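PDB 5Z87: EmGH1 from Erythrobacter marinus, which probably acts as a family 3 beta-glucosidase, hydrolysing beta-glucosidic bonds to release glucose from small glucosides. Local coordinates for residues 510-515 against 561-566; 286-291 against 322-327; 419-424 against 658-663. All coordinates share one frame; numbering follows the deposited sequence.

Contact 1. Residues 510-515 against 561-566; sequences RNRRLI and QNELAE
Arg512 and Glu563 join two nearly parallel helices of the alpha/beta C-terminal domain, their short axes 10.1 Å apart and inclined by only 18°. The grip is side-on and two-pronged: Arg512 NE donates to Glu563 OE2 at 3.0 Å, close to the guanidinium plane, while Arg512 NH1 reaches Glu563 OE1 at 3.2 Å on a more bent path. Each carboxylate oxygen uses its syn lone pair, yet the two flat groups are twisted 32° against each other, so the pairing is not quite coplanar. Glu563 gets there because its chain runs extended from a CG set opposite the backbone N (chi1 -165°). Beneath this ion pair lies an apolar layer. Ile515 CD1 comes to 3.9 Å from Glu563 CG, and Ile515 CG1 packs at 3.8 Å on Leu564 CB. Were Glu563 an alanine, the Arg512 guanidinium would probably be left without its carboxylate mate and freer to swing, and Ile515 CD1 would lose the methylene it rests on.

Further in, Leu564 also touches Leu532 of strand 527-533, which places helix 561-569 against the sheet as the link in a beta-alpha-beta crossover to strand 574-580. Buried Asn511 extends the link: its OD1 accepts from Ala484 N in a loop, and its ND2 is hydrogen-bonded to Glu560 OE1, just ahead of helix 561-569.

Contact 2. Residues 286-291 against 322-327; sequences GVPAHA and SLHGVA
His324 spends its ring NE2 on a hydrogen bond to the carbonyl O of His281, a residue that lines the pocket where dithiothreitol is bound. That bond is consistent with a settled turn of the imidazole, which gives one of its faces to Pro288. The contact across is apolar: no hydrogen bond joins the two segments. Pro288 CB lies 4.1 Å from the centroid of the His324 ring and 20° off its normal, a CH-pi contact displaced toward the rim, where CB comes to 3.8 Å from His324 CD2.

Val326 meets the same proline through a methyl, its CG2 3.7 Å from Pro288 CG. This methyl stands opposite the carbonyl carbon of its own residue, with CG1 opposite the backbone N (chi1 167°), and it also comes within 4.0 Å of Gly286 O. Pro288 is thus held by a ring face and a methyl, supplied by the two residues that flank Gly325, whose positive phi ends the run of helical backbone. Beyond the proline the chain turns tightly, Ala291 N donating to Pro288 O at 2.8 Å.

The second subunit covers part of this region, Thr645 of that chain packing on His324 and Ser717 of that chain on Val326. Within the barrel-type N-terminal domain, the contact joins the small antiparallel pair 283-284 and 287-288, which follows strand 276-279, to the loop between helices 319-322 and 330-340, where Val326 also touches Met336.

Contact 3. Residues 419-424 against 658-663; sequences LLQNEG and PLYPFG
Leu420 and Gln421, on the edge strand 418-422 of the mixed sheet in the C-terminal alpha/beta domain, receive the ring of Tyr660 from a loop that returns more than two hundred residues later. Along that loop, Leu659 pairs with Tyr660 in a classic beta bulge opposite Ile629, and its CG lies 3.7 Å above one face of the tyrosine ring, toward the rim.

Tyr660 follows and carries the contact. On the face opposite Leu659, Leu420 CD2 sits over the middle of the ring, 4.1 Å from its centroid and 8° off the normal, a well-centred CH-pi contact; Leu420 CD1 adds a touch of 3.8 Å to Tyr660 CE2. The phenol thus has a leucine over each face, centred on one side and toward the rim on the other, and the ring of His664 also meets it. At its edge, Tyr660 OH donates to Gln421 OE1 at 2.7 Å, arriving from above the carbonyl plane, with the amide turned 66° against the ring.

Past Pro661 the loop touches the fibronectin type III-like part, Phe662 O being hydrogen-bonded to Ser774 OG. Across from the tyrosine, Gln421 reaches its hydroxyl with CG wedged between the backbone N and carbonyl carbon (chi1 55°) and the rest of its chain extended. Both ends of the amide are used and its orientation is settled, since Gln421 NE2 is hydrogen-bonded to the carbonyl oxygens of Ala591 and Cys594.

Overall arrangement
From the N terminus, the chain first builds the barrel-type domain, where contact 2 closes a short loop of 30 residues running through helix 293-303 and strand 309-311. Only after that loop is complete does contact 3 open, at strand 418-422. It closes 233 residues later, and contact 1 falls wholly within that span, joining helices 508-522 and 561-569 of the same alpha/beta domain. Contacts 1 and 3 have centres about 25 Å apart, whereas contact 2 lies about 46 and 42 Å from them, centre to centre. Contact 1 is thus local to the helices of one sheet, while contact 3 ties its outermost strand to the loop that precedes strand 671-678.

Contact 1. Residues 510-515 against 561-566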
loop_
_atom_site.group_PDB
_atom_site.type_symbol
_atom_site.label_atom_id
_atom_site.label_comp_id
_atom_site.label_asym_id
_atom_site.label_seq_id
_atom_site.Cartn_x
_atom_site.Cartn_y
_atom_site.Cartn_z
ATOM N N ARG A 510 -32.915 -5.968 14.909
ATOM C CA ARG A 510 -33.343 -7.355 14.787
ATOM C C ARG A 510 -32.280 -8.297 15.339
ATOM O O ARG A 510 -32.597 -9.257 16.052
ATOM C CB ARG A 510 -33.665 -7.678 13.328
ATOM C CG ARG A 510 -33.819 -9.161 13.054
ATOM C CD ARG A 510 -34.495 -9.450 11.713
ATOM N NE ARG A 510 -34.541 -10.895 11.452
ATOM C CZ ARG A 510 -35.428 -11.728 12.000
ATOM N NH1 ARG A 510 -36.348 -11.263 12.840
ATOM N NH2 ARG A 510 -35.396 -13.027 11.720
ATOM N N ASN A 511 -31.008 -8.010 15.060
ATOM C CA ASN A 511 -29.925 -8.859 15.550
ATOM C C ASN A 511 -29.861 -8.866 17.073
ATOM O O ASN A 511 -29.577 -9.902 17.681
ATOM C CB ASN A 511 -28.588 -8.389 14.969
ATOM C CG ASN A 511 -28.280 -9.007 13.612
ATOM O OD1 ASN A 511 -28.714 -10.116 13.299
ATOM N ND2 ASN A 511 -27.504 -8.292 12.808
ATOM N N ARG A 512 -30.098 -7.717 17.710
ATOM C CA ARG A 512 -30.105 -7.680 19.173
ATOM C C ARG A 512 -31.199 -8.567 19.749
ATOM O O ARG A 512 -30.966 -9.297 20.722
ATOM C CB ARG A 512 -30.267 -6.248 19.663
ATOM C CG ARG A 512 -29.187 -5.366 19.133
ATOM C CD ARG A 512 -28.867 -4.196 20.005
ATOM N NE ARG A 512 -27.485 -3.827 19.721
ATOM C CZ ARG A 512 -27.114 -2.983 18.761
ATOM N NH1 ARG A 512 -25.822 -2.733 18.568
ATOM N NH2 ARG A 512 -28.033 -2.380 18.008
ATOM N N ARG A 513 -32.397 -8.530 19.154
ATOM C CA ARG A 513 -33.453 -9.444 19.578
ATOM C C ARG A 513 -33.032 -10.891 19.370
ATOM O O ARG A 513 -33.272 -11.743 20.236
ATOM C CB ARG A 513 -34.751 -9.138 18.828
ATOM C CG ARG A 513 -35.224 -7.698 19.002
ATOM C CD ARG A 513 -36.664 -7.516 18.529
ATOM N NE ARG A 513 -36.804 -7.628 17.074
ATOM C CZ ARG A 513 -36.682 -6.608 16.221
ATOM N NH1 ARG A 513 -36.833 -6.810 14.913
ATOM N NH2 ARG A 513 -36.409 -5.385 16.671
ATOM N N LEU A 514 -32.378 -11.187 18.238
ATOM C CA LEU A 514 -31.941 -12.557 17.998
ATOM C C LEU A 514 -30.860 -12.974 18.982
ATOM O O LEU A 514 -30.766 -14.155 19.331
ATOM C CB LEU A 514 -31.448 -12.714 16.559
ATOM C CG LEU A 514 -32.503 -12.609 15.455
ATOM C CD1 LEU A 514 -31.838 -12.395 14.090
ATOM C CD2 LEU A 514 -33.421 -13.848 15.445
ATOM N N ILE A 515 -30.044 -12.024 19.443
ATOM C CA ILE A 515 -29.024 -12.333 20.443
ATOM C C ILE A 515 -29.677 -12.709 21.770
ATOM O O ILE A 515 -29.326 -13.724 22.388
ATOM C CB ILE A 515 -28.060 -11.144 20.611
ATOM C CG1 ILE A 515 -27.120 -11.037 19.409
ATOM C CG2 ILE A 515 -27.277 -11.283 21.907
ATOM C CD1 ILE A 515 -26.359 -9.717 19.373
ATOM N N GLN A 561 -21.745 -9.730 15.314
ATOM C CA GLN A 561 -21.278 -11.057 15.694
ATOM C C GLN A 561 -20.445 -11.019 16.972
ATOM O O GLN A 561 -20.491 -11.960 17.770
ATOM C CB GLN A 561 -20.465 -11.672 14.561
ATOM C CG GLN A 561 -21.243 -12.007 13.289
ATOM C CD GLN A 561 -20.305 -12.561 12.234
ATOM O OE1 GLN A 561 -19.977 -13.748 12.242
ATOM N NE2 GLN A 561 -19.816 -11.686 11.360
ATOM N N ASN A 562 -19.649 -9.963 17.171
ATOM C CA ASN A 562 -18.888 -9.867 18.412
ATOM C C ASN A 562 -19.819 -9.662 19.595
ATOM O O ASN A 562 -19.628 -10.271 20.651
ATOM C CB ASN A 562 -17.859 -8.735 18.333
ATOM C CG ASN A 562 -16.703 -9.067 17.411
ATOM O OD1 ASN A 562 -16.279 -10.220 17.316
ATOM N ND2 ASN A 562 -16.196 -8.060 16.718
ATOM N N GLU A 563 -20.833 -8.808 19.425
ATOM C CA GLU A 563 -21.880 -8.671 20.433
ATOM C C GLU A 563 -22.464 -10.029 20.797
ATOM O O GLU A 563 -22.531 -10.393 21.977
ATOM C CB GLU A 563 -22.973 -7.726 19.924
ATOM C CG GLU A 563 -23.902 -7.229 21.015
ATOM C CD GLU A 563 -24.804 -6.107 20.555
ATOM O OE1 GLU A 563 -24.458 -5.432 19.555
ATOM O OE2 GLU A 563 -25.859 -5.896 21.202
ATOM N N LEU A 564 -22.857 -10.810 19.787
ATOM C CA LEU A 564 -23.416 -12.133 20.054
ATOM C C LEU A 564 -22.421 -13.008 20.803
ATOM O O LEU A 564 -22.792 -13.713 21.752
ATOM C CB LEU A 564 -23.832 -12.804 18.742
ATOM C CG LEU A 564 -24.094 -14.313 18.793
ATOM C CD1 LEU A 564 -25.385 -14.638 19.579
ATOM C CD2 LEU A 564 -24.139 -14.906 17.383
ATOM N N ALA A 565 -21.150 -12.971 20.394
ATOM C CA ALA A 565 -20.157 -13.849 20.997
ATOM C C ALA A 565 -19.936 -13.508 22.461
ATOM O O ALA A 565 -19.882 -14.404 23.314
ATOM C CB ALA A 565 -18.844 -13.765 20.226
ATOM N N GLU A 566 -19.803 -12.220 22.773
ATOM C CA GLU A 566 -19.603 -11.834 24.165
ATOM C C GLU A 566 -20.836 -12.134 25.018
ATOM O O GLU A 566 -20.699 -12.486 26.197
ATOM C CB GLU A 566 -19.224 -10.356 24.245
ATOM C CG GLU A 566 -18.003 -10.013 23.407
ATOM C CD GLU A 566 -17.512 -8.605 23.652
ATOM O OE1 GLU A 566 -17.902 -7.683 22.890
ATOM O OE2 GLU A 566 -16.741 -8.424 24.619
#

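Contact 2. Residues 286-291 against 322-327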
loop_
_atom_site.group_PDB
_atom_site.type_symbol
_atom_site.label_atom_id
_atom_site.label_comp_id
_atom_site.label_asym_id
_atom_site.label_seq_id
_atom_site.Cartn_x
_atom_site.Cartn_y
_atom_site.Cartn_z
ATOM N N GLY A 286 0.860 2.419 -14.850
ATOM C CA GLY A 286 0.145 2.908 -16.011
ATOM C C GLY A 286 0.017 1.949 -17.188
ATOM O O GLY A 286 -0.606 2.316 -18.191
ATOM N N VAL A 287 0.568 0.741 -17.112
ATOM C CA VAL A 287 0.526 -0.207 -18.224
ATOM C C VAL A 287 -0.553 -1.247 -17.918
ATOM O O VAL A 287 -0.354 -2.071 -17.017
ATOM C CB VAL A 287 1.878 -0.898 -18.452
ATOM C CG1 VAL A 287 1.757 -1.905 -19.589
ATOM C CG2 VAL A 287 2.962 0.109 -18.760
ATOM N N PRO A 288 -1.656 -1.265 -18.647
ATOM C CA PRO A 288 -2.620 -2.358 -18.480
ATOM C C PRO A 288 -1.966 -3.688 -18.793
ATOM O O PRO A 288 -1.239 -3.815 -19.778
ATOM C CB PRO A 288 -3.721 -2.018 -19.494
ATOM C CG PRO A 288 -3.505 -0.558 -19.844
ATOM C CD PRO A 288 -2.048 -0.320 -19.702
ATOM N N ALA A 289 -2.207 -4.680 -17.922
ATOM C CA ALA A 289 -1.636 -6.009 -18.124
ATOM C C ALA A 289 -2.030 -6.586 -19.480
ATOM O O ALA A 289 -1.224 -7.259 -20.132
ATOM C CB ALA A 289 -2.070 -6.956 -17.003
ATOM N N HIS A 290 -3.268 -6.347 -19.919
ATOM C CA HIS A 290 -3.712 -6.834 -21.222
ATOM C C HIS A 290 -3.021 -6.127 -22.382
ATOM O O HIS A 290 -3.196 -6.554 -23.527
ATOM C CB HIS A 290 -5.229 -6.687 -21.351
ATOM C CG HIS A 290 -5.997 -7.756 -20.644
ATOM N ND1 HIS A 290 -6.160 -7.770 -19.273
ATOM C CD2 HIS A 290 -6.613 -8.872 -21.110
ATOM C CE1 HIS A 290 -6.855 -8.845 -18.927
ATOM N NE2 HIS A 290 -7.145 -9.528 -20.023
ATOM N N ALA A 291 -2.248 -5.067 -22.115
ATOM C CA ALA A 291 -1.412 -4.405 -23.116
ATOM C C ALA A 291 0.060 -4.393 -22.719
ATOM O O ALA A 291 0.827 -3.577 -23.232
ATOM C CB ALA A 291 -1.881 -2.968 -23.368
ATOM N N SER A 322 -11.705 1.615 -22.616
ATOM C CA SER A 322 -12.901 2.138 -21.962
ATOM C C SER A 322 -12.752 2.304 -20.452
ATOM O O SER A 322 -13.546 3.023 -19.848
ATOM C CB SER A 322 -14.095 1.220 -22.240
ATOM O OG SER A 322 -13.878 -0.056 -21.645
ATOM N N LEU A 323 -11.794 1.625 -19.830
ATOM C CA LEU A 323 -11.543 1.751 -18.401
ATOM C C LEU A 323 -10.234 2.478 -18.129
ATOM O O LEU A 323 -10.245 3.528 -17.486
ATOM C CB LEU A 323 -11.540 0.366 -17.734
ATOM C CG LEU A 323 -11.228 0.400 -16.230
ATOM C CD1 LEU A 323 -12.292 1.215 -15.467
ATOM C CD2 LEU A 323 -11.129 -1.020 -15.673
ATOM N N HIS A 324 -9.112 1.965 -18.659
ATOM C CA HIS A 324 -7.794 2.530 -18.395
ATOM C C HIS A 324 -7.521 3.820 -19.168
ATOM O O HIS A 324 -6.685 4.626 -18.742
ATOM C CB HIS A 324 -6.714 1.511 -18.748
ATOM C CG HIS A 324 -6.670 0.339 -17.828
ATOM N ND1 HIS A 324 -6.153 0.418 -16.552
ATOM C CD2 HIS A 324 -7.079 -0.941 -17.994
ATOM C CE1 HIS A 324 -6.229 -0.769 -15.978
ATOM N NE2 HIS A 324 -6.793 -1.610 -16.830
ATOM N N GLY A 325 -8.169 4.026 -20.311
ATOM C CA GLY A 325 -7.875 5.222 -21.083
ATOM C C GLY A 325 -6.519 5.195 -21.748
ATOM O O GLY A 325 -5.887 6.243 -21.908
ATOM N N VAL A 326 -6.048 4.015 -22.139
ATOM C CA VAL A 326 -4.758 3.882 -22.790
ATOM C C VAL A 326 -4.907 3.756 -24.301
ATOM O O VAL A 326 -4.152 4.378 -25.048
ATOM C CB VAL A 326 -3.978 2.696 -22.186
ATOM C CG1 VAL A 326 -2.761 2.327 -23.052
ATOM C CG2 VAL A 326 -3.539 3.051 -20.771
ATOM N N ALA A 327 -5.894 2.995 -24.767
ATOM C CA ALA A 327 -6.215 2.931 -26.183
ATOM C C ALA A 327 -7.211 4.027 -26.540
ATOM O O ALA A 327 -8.159 4.290 -25.796
ATOM C CB ALA A 327 -6.793 1.559 -26.547
#

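Contact 3. Residues 419-424 against 658-663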
loop_
_atom_site.group_PDB
_atom_site.type_symbol
_atom_site.label_atom_id
_atom_site.label_comp_id
_atom_site.label_asym_id
_atom_site.label_seq_id
_atom_site.Cartn_x
_atom_site.Cartn_y
_atom_site.Cartn_z
ATOM N N LEU A 419 -6.753 -25.060 13.934
ATOM C CA LEU A 419 -6.940 -24.782 15.354
ATOM C C LEU A 419 -6.143 -23.520 15.675
ATOM O O LEU A 419 -4.919 -23.569 15.813
ATOM C CB LEU A 419 -6.485 -25.967 16.205
ATOM C CG LEU A 419 -6.721 -25.828 17.719
ATOM C CD1 LEU A 419 -8.192 -25.504 18.005
ATOM C CD2 LEU A 419 -6.290 -27.079 18.506
ATOM N N LEU A 420 -6.839 -22.386 15.797
ATOM C CA LEU A 420 -6.167 -21.107 16.018
ATOM C C LEU A 420 -5.684 -20.966 17.458
ATOM O O LEU A 420 -4.547 -20.541 17.697
ATOM C CB LEU A 420 -7.094 -19.939 15.671
ATOM C CG LEU A 420 -7.442 -19.671 14.209
ATOM C CD1 LEU A 420 -8.335 -18.455 14.121
ATOM C CD2 LEU A 420 -6.191 -19.472 13.370
ATOM N N GLN A 421 -6.548 -21.280 18.427
ATOM C CA GLN A 421 -6.178 -21.240 19.837
ATOM C C GLN A 421 -7.037 -22.226 20.618
ATOM O O GLN A 421 -8.189 -22.495 20.262
ATOM C CB GLN A 421 -6.321 -19.834 20.431
ATOM C CG GLN A 421 -7.683 -19.217 20.270
ATOM C CD GLN A 421 -7.643 -17.715 20.460
ATOM O OE1 GLN A 421 -6.917 -17.022 19.763
ATOM N NE2 GLN A 421 -8.415 -17.205 21.415
ATOM N N ASN A 422 -6.462 -22.758 21.694
ATOM C CA ASN A 422 -7.117 -23.761 22.505
ATOM C C ASN A 422 -6.777 -23.517 23.974
ATOM O O ASN A 422 -6.248 -24.381 24.665
ATOM C CB ASN A 422 -6.703 -25.164 22.070
ATOM C CG ASN A 422 -7.663 -26.233 22.575
ATOM O OD1 ASN A 422 -8.803 -25.934 22.937
ATOM N ND2 ASN A 422 -7.207 -27.476 22.603
ATOM N N GLU A 423 -7.082 -22.314 24.459
ATOM C CA GLU A 423 -6.685 -21.915 25.809
ATOM C C GLU A 423 -7.331 -22.829 26.854
ATOM O O GLU A 423 -8.558 -22.979 26.893
ATOM C CB GLU A 423 -7.075 -20.456 26.052
ATOM C CG GLU A 423 -6.021 -19.431 25.639
ATOM C CD GLU A 423 -6.592 -18.022 25.522
ATOM O OE1 GLU A 423 -7.458 -17.659 26.356
ATOM O OE2 GLU A 423 -6.178 -17.279 24.601
ATOM N N GLY A 424 -6.500 -23.454 27.691
ATOM C CA GLY A 424 -6.990 -24.377 28.697
ATOM C C GLY A 424 -7.484 -25.704 28.168
ATOM O O GLY A 424 -8.115 -26.453 28.918
ATOM N N PRO A 658 1.693 -9.690 14.727
ATOM C CA PRO A 658 0.523 -10.282 14.085
ATOM C C PRO A 658 -0.354 -10.944 15.133
ATOM O O PRO A 658 0.107 -11.331 16.211
ATOM C CB PRO A 658 1.127 -11.297 13.108
ATOM C CG PRO A 658 2.528 -11.528 13.604
ATOM C CD PRO A 658 2.957 -10.277 14.254
ATOM N N LEU A 659 -1.646 -11.034 14.825
ATOM C CA LEU A 659 -2.543 -11.797 15.688
ATOM C C LEU A 659 -2.192 -13.281 15.644
ATOM O O LEU A 659 -2.059 -13.935 16.681
ATOM C CB LEU A 659 -3.995 -11.547 15.273
ATOM C CG LEU A 659 -5.041 -12.179 16.201
ATOM C CD1 LEU A 659 -4.935 -11.642 17.639
ATOM C CD2 LEU A 659 -6.449 -11.965 15.666
ATOM N N TYR A 660 -2.002 -13.819 14.442
ATOM C CA TYR A 660 -1.450 -15.149 14.228
ATOM C C TYR A 660 -0.421 -15.049 13.105
ATOM O O TYR A 660 -0.698 -14.431 12.063
ATOM C CB TYR A 660 -2.537 -16.180 13.860
ATOM C CG TYR A 660 -3.761 -16.200 14.759
ATOM C CD1 TYR A 660 -3.736 -16.830 16.005
ATOM C CD2 TYR A 660 -4.947 -15.615 14.352
ATOM C CE1 TYR A 660 -4.866 -16.853 16.819
ATOM C CE2 TYR A 660 -6.084 -15.634 15.160
ATOM C CZ TYR A 660 -6.035 -16.257 16.386
ATOM O OH TYR A 660 -7.161 -16.277 17.172
ATOM N N PRO A 661 0.754 -15.640 13.261
ATOM C CA PRO A 661 1.763 -15.556 12.204
ATOM C C PRO A 661 1.512 -16.569 11.101
ATOM O O PRO A 661 0.824 -17.573 11.285
ATOM C CB PRO A 661 3.067 -15.863 12.941
ATOM C CG PRO A 661 2.643 -16.777 14.051
ATOM C CD PRO A 661 1.271 -16.296 14.471
ATOM N N PHE A 662 2.086 -16.275 9.935
ATOM C CA PHE A 662 2.080 -17.230 8.837
ATOM C C PHE A 662 2.571 -18.596 9.311
ATOM O O PHE A 662 3.573 -18.702 10.024
ATOM C CB PHE A 662 2.964 -16.734 7.683
ATOM C CG PHE A 662 3.140 -17.752 6.568
ATOM C CD1 PHE A 662 2.239 -17.808 5.510
ATOM C CD2 PHE A 662 4.194 -18.657 6.588
ATOM C CE1 PHE A 662 2.393 -18.740 4.501
ATOM C CE2 PHE A 662 4.351 -19.584 5.579
ATOM C CZ PHE A 662 3.448 -19.626 4.530
ATOM N N GLY A 663 1.859 -19.647 8.900
ATOM C CA GLY A 663 2.204 -21.011 9.263
ATOM C C GLY A 663 1.693 -21.488 10.608
ATOM O O GLY A 663 2.032 -22.603 11.015
#